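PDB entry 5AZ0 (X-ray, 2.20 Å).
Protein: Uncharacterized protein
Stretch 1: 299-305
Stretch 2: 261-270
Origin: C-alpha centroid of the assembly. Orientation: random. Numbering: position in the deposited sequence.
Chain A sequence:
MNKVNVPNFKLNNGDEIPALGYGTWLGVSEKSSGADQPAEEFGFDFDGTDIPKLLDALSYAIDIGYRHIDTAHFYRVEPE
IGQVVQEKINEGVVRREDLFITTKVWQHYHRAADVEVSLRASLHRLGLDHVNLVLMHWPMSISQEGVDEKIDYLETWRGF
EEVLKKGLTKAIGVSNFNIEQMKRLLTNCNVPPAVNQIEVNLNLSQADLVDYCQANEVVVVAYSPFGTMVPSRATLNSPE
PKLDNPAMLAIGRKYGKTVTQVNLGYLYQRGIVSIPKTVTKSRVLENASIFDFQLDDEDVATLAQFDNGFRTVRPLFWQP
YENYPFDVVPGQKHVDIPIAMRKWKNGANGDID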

ATOM      1  N   ASP A 299      -2.545  -0.963  26.828  1.00 37.96           N
ATOM      2  CA  ASP A 299      -2.119  -1.849  25.729  1.00 41.18           C
ATOM      3  C   ASP A 299      -1.517  -1.076  24.505  1.00 32.11           C
ATOM      4  O   ASP A 299      -0.585  -1.542  23.889  1.00 31.73           O
ATOM      5  CB  ASP A 299      -3.251  -2.779  25.337  1.00 48.35           C
ATOM      6  CG  ASP A 299      -3.742  -3.643  26.520  1.00 52.37           C
ATOM      7  OD1 ASP A 299      -2.901  -4.216  27.271  1.00 57.25           O
ATOM      8  OD2 ASP A 299      -4.979  -3.711  26.691  1.00 52.92           O
ATOM      9  N   VAL A 300      -2.006   0.123  24.277  1.00 36.58           N
ATOM     10  CA  VAL A 300      -1.451   1.056  23.300  1.00 38.62           C
ATOM     11  C   VAL A 300      -0.048   1.376  23.756  1.00 35.64           C
ATOM     12  O   VAL A 300       0.873   1.286  22.986  1.00 33.61           O
ATOM     13  CB  VAL A 300      -2.308   2.352  23.158  1.00 40.68           C
ATOM     14  CG1 VAL A 300      -1.581   3.455  22.402  1.00 43.79           C
ATOM     15  CG2 VAL A 300      -3.613   2.061  22.434  1.00 44.78           C
ATOM     16  N   ALA A 301       0.142   1.704  25.023  1.00 37.04           N
ATOM     17  CA  ALA A 301       1.528   2.000  25.481  1.00 40.32           C
ATOM     18  C   ALA A 301       2.456   0.810  25.315  1.00 33.73           C
ATOM     19  O   ALA A 301       3.591   0.942  24.855  1.00 37.24           O
ATOM     20  CB  ALA A 301       1.548   2.524  26.915  1.00 42.71           C
ATOM     21  N   THR A 302       1.973  -0.376  25.608  1.00 33.44           N
ATOM     22  CA  THR A 302       2.787  -1.590  25.387  1.00 32.99           C
ATOM     23  C   THR A 302       3.176  -1.775  23.914  1.00 36.31           C
ATOM     24  O   THR A 302       4.387  -2.057  23.547  1.00 29.97           O
ATOM     25  CB  THR A 302       2.021  -2.865  25.895  1.00 39.36           C
ATOM     26  OG1 THR A 302       1.639  -2.722  27.290  1.00 42.45           O
ATOM     27  CG2 THR A 302       2.835  -4.089  25.744  1.00 37.12           C
ATOM     28  N   LEU A 303       2.157  -1.645  23.053  1.00 32.81           N
ATOM     29  CA  LEU A 303       2.398  -1.888  21.629  1.00 35.24           C
ATOM     30  C   LEU A 303       3.365  -0.828  21.089  1.00 30.43           C
ATOM     31  O   LEU A 303       4.242  -1.121  20.307  1.00 29.18           O
ATOM     32  CB  LEU A 303       1.087  -1.859  20.867  1.00 34.20           C
ATOM     33  CG  LEU A 303       0.179  -3.049  21.143  1.00 32.59           C
ATOM     34  CD1 LEU A 303      -1.255  -2.766  20.827  1.00 33.66           C
ATOM     35  CD2 LEU A 303       0.678  -4.248  20.390  1.00 31.09           C
ATOM     36  N   ALA A 304       3.220   0.404  21.557  1.00 32.62           N
ATOM     37  CA  ALA A 304       4.156   1.465  21.187  1.00 30.81           C
ATOM     38  C   ALA A 304       5.567   1.159  21.578  1.00 32.66           C
ATOM     39  O   ALA A 304       6.454   1.721  20.940  1.00 33.63           O
ATOM     40  CB  ALA A 304       3.745   2.799  21.776  1.00 33.22           C
ATOM     41  N   GLN A 305       5.815   0.283  22.578  1.00 35.40           N
ATOM     42  CA  GLN A 305       7.216  -0.011  22.972  1.00 38.97           C
ATOM     43  C   GLN A 305       7.947  -0.820  21.966  1.00 38.57           C
ATOM     44  O   GLN A 305       9.193  -0.850  21.995  1.00 34.02           O
ATOM     45  CB  GLN A 305       7.385  -0.709  24.335  1.00 42.38           C
ATOM     46  CG  GLN A 305       6.993   0.156  25.518  1.00 47.45           C
ATOM     47  CD  GLN A 305       6.889  -0.674  26.814  1.00 55.76           C
ATOM     48  OE1 GLN A 305       5.832  -1.182  27.158  1.00 53.02           O
ATOM     49  NE2 GLN A 305       8.000  -0.833  27.508  1.00 62.23           N
TER
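Stretch 2, residues 261-270: QVNLGYLYQR

Stretch 2 is helical from Q261 to Q269, continuing a helix that begins earlier in the chain, and R270 lies just beyond it. It packs against the helix, already under way before D299, that carries the residues of stretch 1. Both helices show i to i+4 hydrogen bonds: G265 N donates to Q261 O at 2.9 Å and Y266 N to V262 O at 2.9 Å, while across the way A304 N donates to V300 O at 2.9 Å. With these backbone groups paired, most of the contact is made by side chains. The two axes cross steeply, with a signed angle of -104° and a closest approach of 11.5 Å. At such an angle the contact is compact, burying 270 Å² in all, and the CA atoms of V300 and Y266, 7.4 Å apart, mark where the backbones come nearest in register. V262, Y266 and Q269, spaced four and three residues apart, all direct their CA-to-CB bonds toward stretch 1, as expected for one face of a helix.

The aromatic contact is the centre of the arrangement. Y266, with chi1 in the t rotamer, has the largest area covered by the other stretch. L303, whose CA-to-CB bond points toward stretch 2, lays CB over one face of the ring, 4.1 Å from the ring centroid and only 12° off the normal, a CH-pi contact. A flat ring offers a broad surface on which an aliphatic side chain can rest.

Apolar packing extends this contact. L303 CD1 reaches Y266 CD1 at 3.8 Å, and L303 CD2 meets V262 CG1 at 3.9 Å, so the forked end of one buried leucine touches two residues a helical turn apart. V262, itself buried, offers the methyl CG1, an apolar partner suited to a leucine. V300, whose CA-to-CB bond points sideways, sets CG1 near the plane of the tyrosine ring at its edge, 4.2 Å from Y266 CE1.

Polar groups join the periphery without forming any hydrogen bond between the stretches. Y266 OH comes within 3.9 Å of A304 CA and 4.0 Å of A304 CB; alanine presents only a methyl group here, and the hydroxyl lies about equally near its CA and CB. Q269 brings NE2 to 3.7 Å from V300 CG2, a van der Waals contact with a methyl group. Both OE1 and NE2 are hydrogen-bonded elsewhere in the structure, so the amide can rest its nitrogen against the valine methyl without needing a partner in stretch 1.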

ATOM      1  N   GLN A 261      -4.337  -9.816  14.514  1.00 31.70           N
ATOM      2  CA  GLN A 261      -5.443  -8.918  14.649  1.00 33.50           C
ATOM      3  C   GLN A 261      -5.208  -7.740  15.577  1.00 36.88           C
ATOM      4  O   GLN A 261      -5.855  -6.677  15.402  1.00 31.84           O
ATOM      5  CB  GLN A 261      -6.696  -9.644  15.141  1.00 35.55           C
ATOM      6  CG  GLN A 261      -7.258 -10.669  14.163  1.00 41.15           C
ATOM      7  CD  GLN A 261      -8.388 -11.524  14.758  1.00 45.31           C
ATOM      8  OE1 GLN A 261      -8.322 -11.928  15.904  1.00 46.47           O
ATOM      9  NE2 GLN A 261      -9.453 -11.741  13.991  1.00 47.58           N
ATOM     10  N   VAL A 262      -4.394  -7.973  16.616  1.00 35.13           N
ATOM     11  CA  VAL A 262      -3.994  -6.932  17.504  1.00 37.12           C
ATOM     12  C   VAL A 262      -3.199  -5.901  16.711  1.00 29.09           C
ATOM     13  O   VAL A 262      -3.533  -4.755  16.765  1.00 30.79           O
ATOM     14  CB  VAL A 262      -3.161  -7.452  18.724  1.00 38.13           C
ATOM     15  CG1 VAL A 262      -2.547  -6.303  19.528  1.00 36.15           C
ATOM     16  CG2 VAL A 262      -4.058  -8.249  19.673  1.00 39.08           C
ATOM     17  N   ASN A 263      -2.174  -6.367  16.040  1.00 27.50           N
ATOM     18  CA  ASN A 263      -1.382  -5.572  15.096  1.00 33.81           C
ATOM     19  C   ASN A 263      -2.253  -4.734  14.134  1.00 32.79           C
ATOM     20  O   ASN A 263      -2.114  -3.512  14.108  1.00 30.14           O
ATOM     21  CB  ASN A 263      -0.439  -6.476  14.354  1.00 29.57           C
ATOM     22  CG  ASN A 263       0.646  -5.746  13.596  1.00 32.62           C
ATOM     23  OD1 ASN A 263       0.527  -4.556  13.200  1.00 42.46           O
ATOM     24  ND2 ASN A 263       1.699  -6.455  13.330  1.00 30.53           N
ATOM     25  N   LEU A 264      -3.206  -5.351  13.420  1.00 33.39           N
ATOM     26  CA  LEU A 264      -4.044  -4.565  12.492  1.00 28.54           C
ATOM     27  C   LEU A 264      -4.962  -3.607  13.182  1.00 30.62           C
ATOM     28  O   LEU A 264      -5.222  -2.481  12.698  1.00 28.09           O
ATOM     29  CB  LEU A 264      -4.853  -5.435  11.505  1.00 27.91           C
ATOM     30  CG  LEU A 264      -3.998  -6.264  10.575  1.00 30.27           C
ATOM     31  CD1 LEU A 264      -4.877  -6.998   9.514  1.00 34.80           C
ATOM     32  CD2 LEU A 264      -2.894  -5.471   9.910  1.00 29.82           C
ATOM     33  N   GLY A 265      -5.525  -4.041  14.293  1.00 28.96           N
ATOM     34  CA  GLY A 265      -6.405  -3.165  15.015  1.00 27.53           C
ATOM     35  C   GLY A 265      -5.720  -1.935  15.614  1.00 25.32           C
ATOM     36  O   GLY A 265      -6.313  -0.866  15.707  1.00 24.57           O
ATOM     37  N   TYR A 266      -4.472  -2.106  15.999  1.00 28.02           N
ATOM     38  CA  TYR A 266      -3.636  -1.022  16.512  1.00 29.22           C
ATOM     39  C   TYR A 266      -3.455   0.069  15.397  1.00 28.23           C
ATOM     40  O   TYR A 266      -3.788   1.279  15.591  1.00 28.13           O
ATOM     41  CB  TYR A 266      -2.317  -1.626  16.961  1.00 27.79           C
ATOM     42  CG  TYR A 266      -1.342  -0.571  17.405  1.00 32.96           C
ATOM     43  CD1 TYR A 266      -1.616   0.251  18.525  1.00 33.79           C
ATOM     44  CD2 TYR A 266      -0.171  -0.340  16.689  1.00 32.55           C
ATOM     45  CE1 TYR A 266      -0.736   1.245  18.922  1.00 34.41           C
ATOM     46  CE2 TYR A 266       0.757   0.641  17.104  1.00 35.78           C
ATOM     47  CZ  TYR A 266       0.475   1.425  18.234  1.00 36.77           C
ATOM     48  OH  TYR A 266       1.382   2.393  18.630  1.00 40.82           O
ATOM     49  N   LEU A 267      -3.075  -0.398  14.199  1.00 26.40           N
ATOM     50  CA  LEU A 267      -2.926   0.507  13.016  1.00 25.39           C
ATOM     51  C   LEU A 267      -4.220   1.185  12.737  1.00 25.77           C
ATOM     52  O   LEU A 267      -4.268   2.435  12.511  1.00 27.21           O
ATOM     53  CB  LEU A 267      -2.390  -0.207  11.752  1.00 24.72           C
ATOM     54  CG  LEU A 267      -0.974  -0.751  11.938  1.00 27.00           C
ATOM     55  CD1 LEU A 267      -0.526  -1.646  10.807  1.00 26.96           C
ATOM     56  CD2 LEU A 267       0.062   0.368  12.100  1.00 30.47           C
ATOM     57  N   TYR A 268      -5.308   0.416  12.815  1.00 27.38           N
ATOM     58  CA  TYR A 268      -6.611   0.996  12.541  1.00 24.83           C
ATOM     59  C   TYR A 268      -6.889   2.085  13.520  1.00 28.03           C
ATOM     60  O   TYR A 268      -7.444   3.131  13.179  1.00 27.17           O
ATOM     61  CB  TYR A 268      -7.701  -0.074  12.630  1.00 27.73           C
ATOM     62  CG  TYR A 268      -9.064   0.484  12.669  1.00 26.34           C
ATOM     63  CD1 TYR A 268      -9.581   1.128  11.594  1.00 28.07           C
ATOM     64  CD2 TYR A 268      -9.846   0.388  13.812  1.00 31.05           C
ATOM     65  CE1 TYR A 268     -10.849   1.681  11.612  1.00 27.72           C
ATOM     66  CE2 TYR A 268     -11.145   0.934  13.847  1.00 33.41           C
ATOM     67  CZ  TYR A 268     -11.649   1.595  12.733  1.00 33.92           C
ATOM     68  OH  TYR A 268     -12.941   2.195  12.753  1.00 31.20           O
ATOM     69  N   GLN A 269      -6.555   1.799  14.777  1.00 30.65           N
ATOM     70  CA  GLN A 269      -6.767   2.731  15.854  1.00 32.43           C
ATOM     71  C   GLN A 269      -5.835   3.975  15.782  1.00 30.34           C
ATOM     72  O   GLN A 269      -6.213   4.990  16.277  1.00 25.54           O
ATOM     73  CB  GLN A 269      -6.566   2.038  17.212  1.00 36.07           C
ATOM     74  CG  GLN A 269      -7.210   2.831  18.361  1.00 44.21           C
ATOM     75  CD  GLN A 269      -7.351   2.023  19.665  1.00 43.31           C
ATOM     76  OE1 GLN A 269      -7.895   0.914  19.676  1.00 42.74           O
ATOM     77  NE2 GLN A 269      -6.848   2.586  20.751  1.00 41.08           N
ATOM     78  N   ARG A 270      -4.665   3.869  15.140  1.00 27.13           N
ATOM     79  CA  ARG A 270      -3.888   5.049  14.722  1.00 28.98           C
ATOM     80  C   ARG A 270      -4.494   5.832  13.553  1.00 29.41           C
ATOM     81  O   ARG A 270      -3.939   6.875  13.163  1.00 26.08           O
ATOM     82  CB  ARG A 270      -2.451   4.684  14.397  1.00 27.89           C
ATOM     83  CG  ARG A 270      -1.715   3.915  15.486  1.00 25.57           C
ATOM     84  CD  ARG A 270      -0.215   3.764  15.153  1.00 26.54           C
ATOM     85  NE  ARG A 270       0.425   5.056  14.834  1.00 25.82           N
ATOM     86  CZ  ARG A 270       1.562   5.165  14.154  1.00 24.69           C
ATOM     87  NH1 ARG A 270       2.202   4.089  13.715  1.00 25.39           N
ATOM     88  NH2 ARG A 270       2.034   6.359  13.853  1.00 25.82           N
TER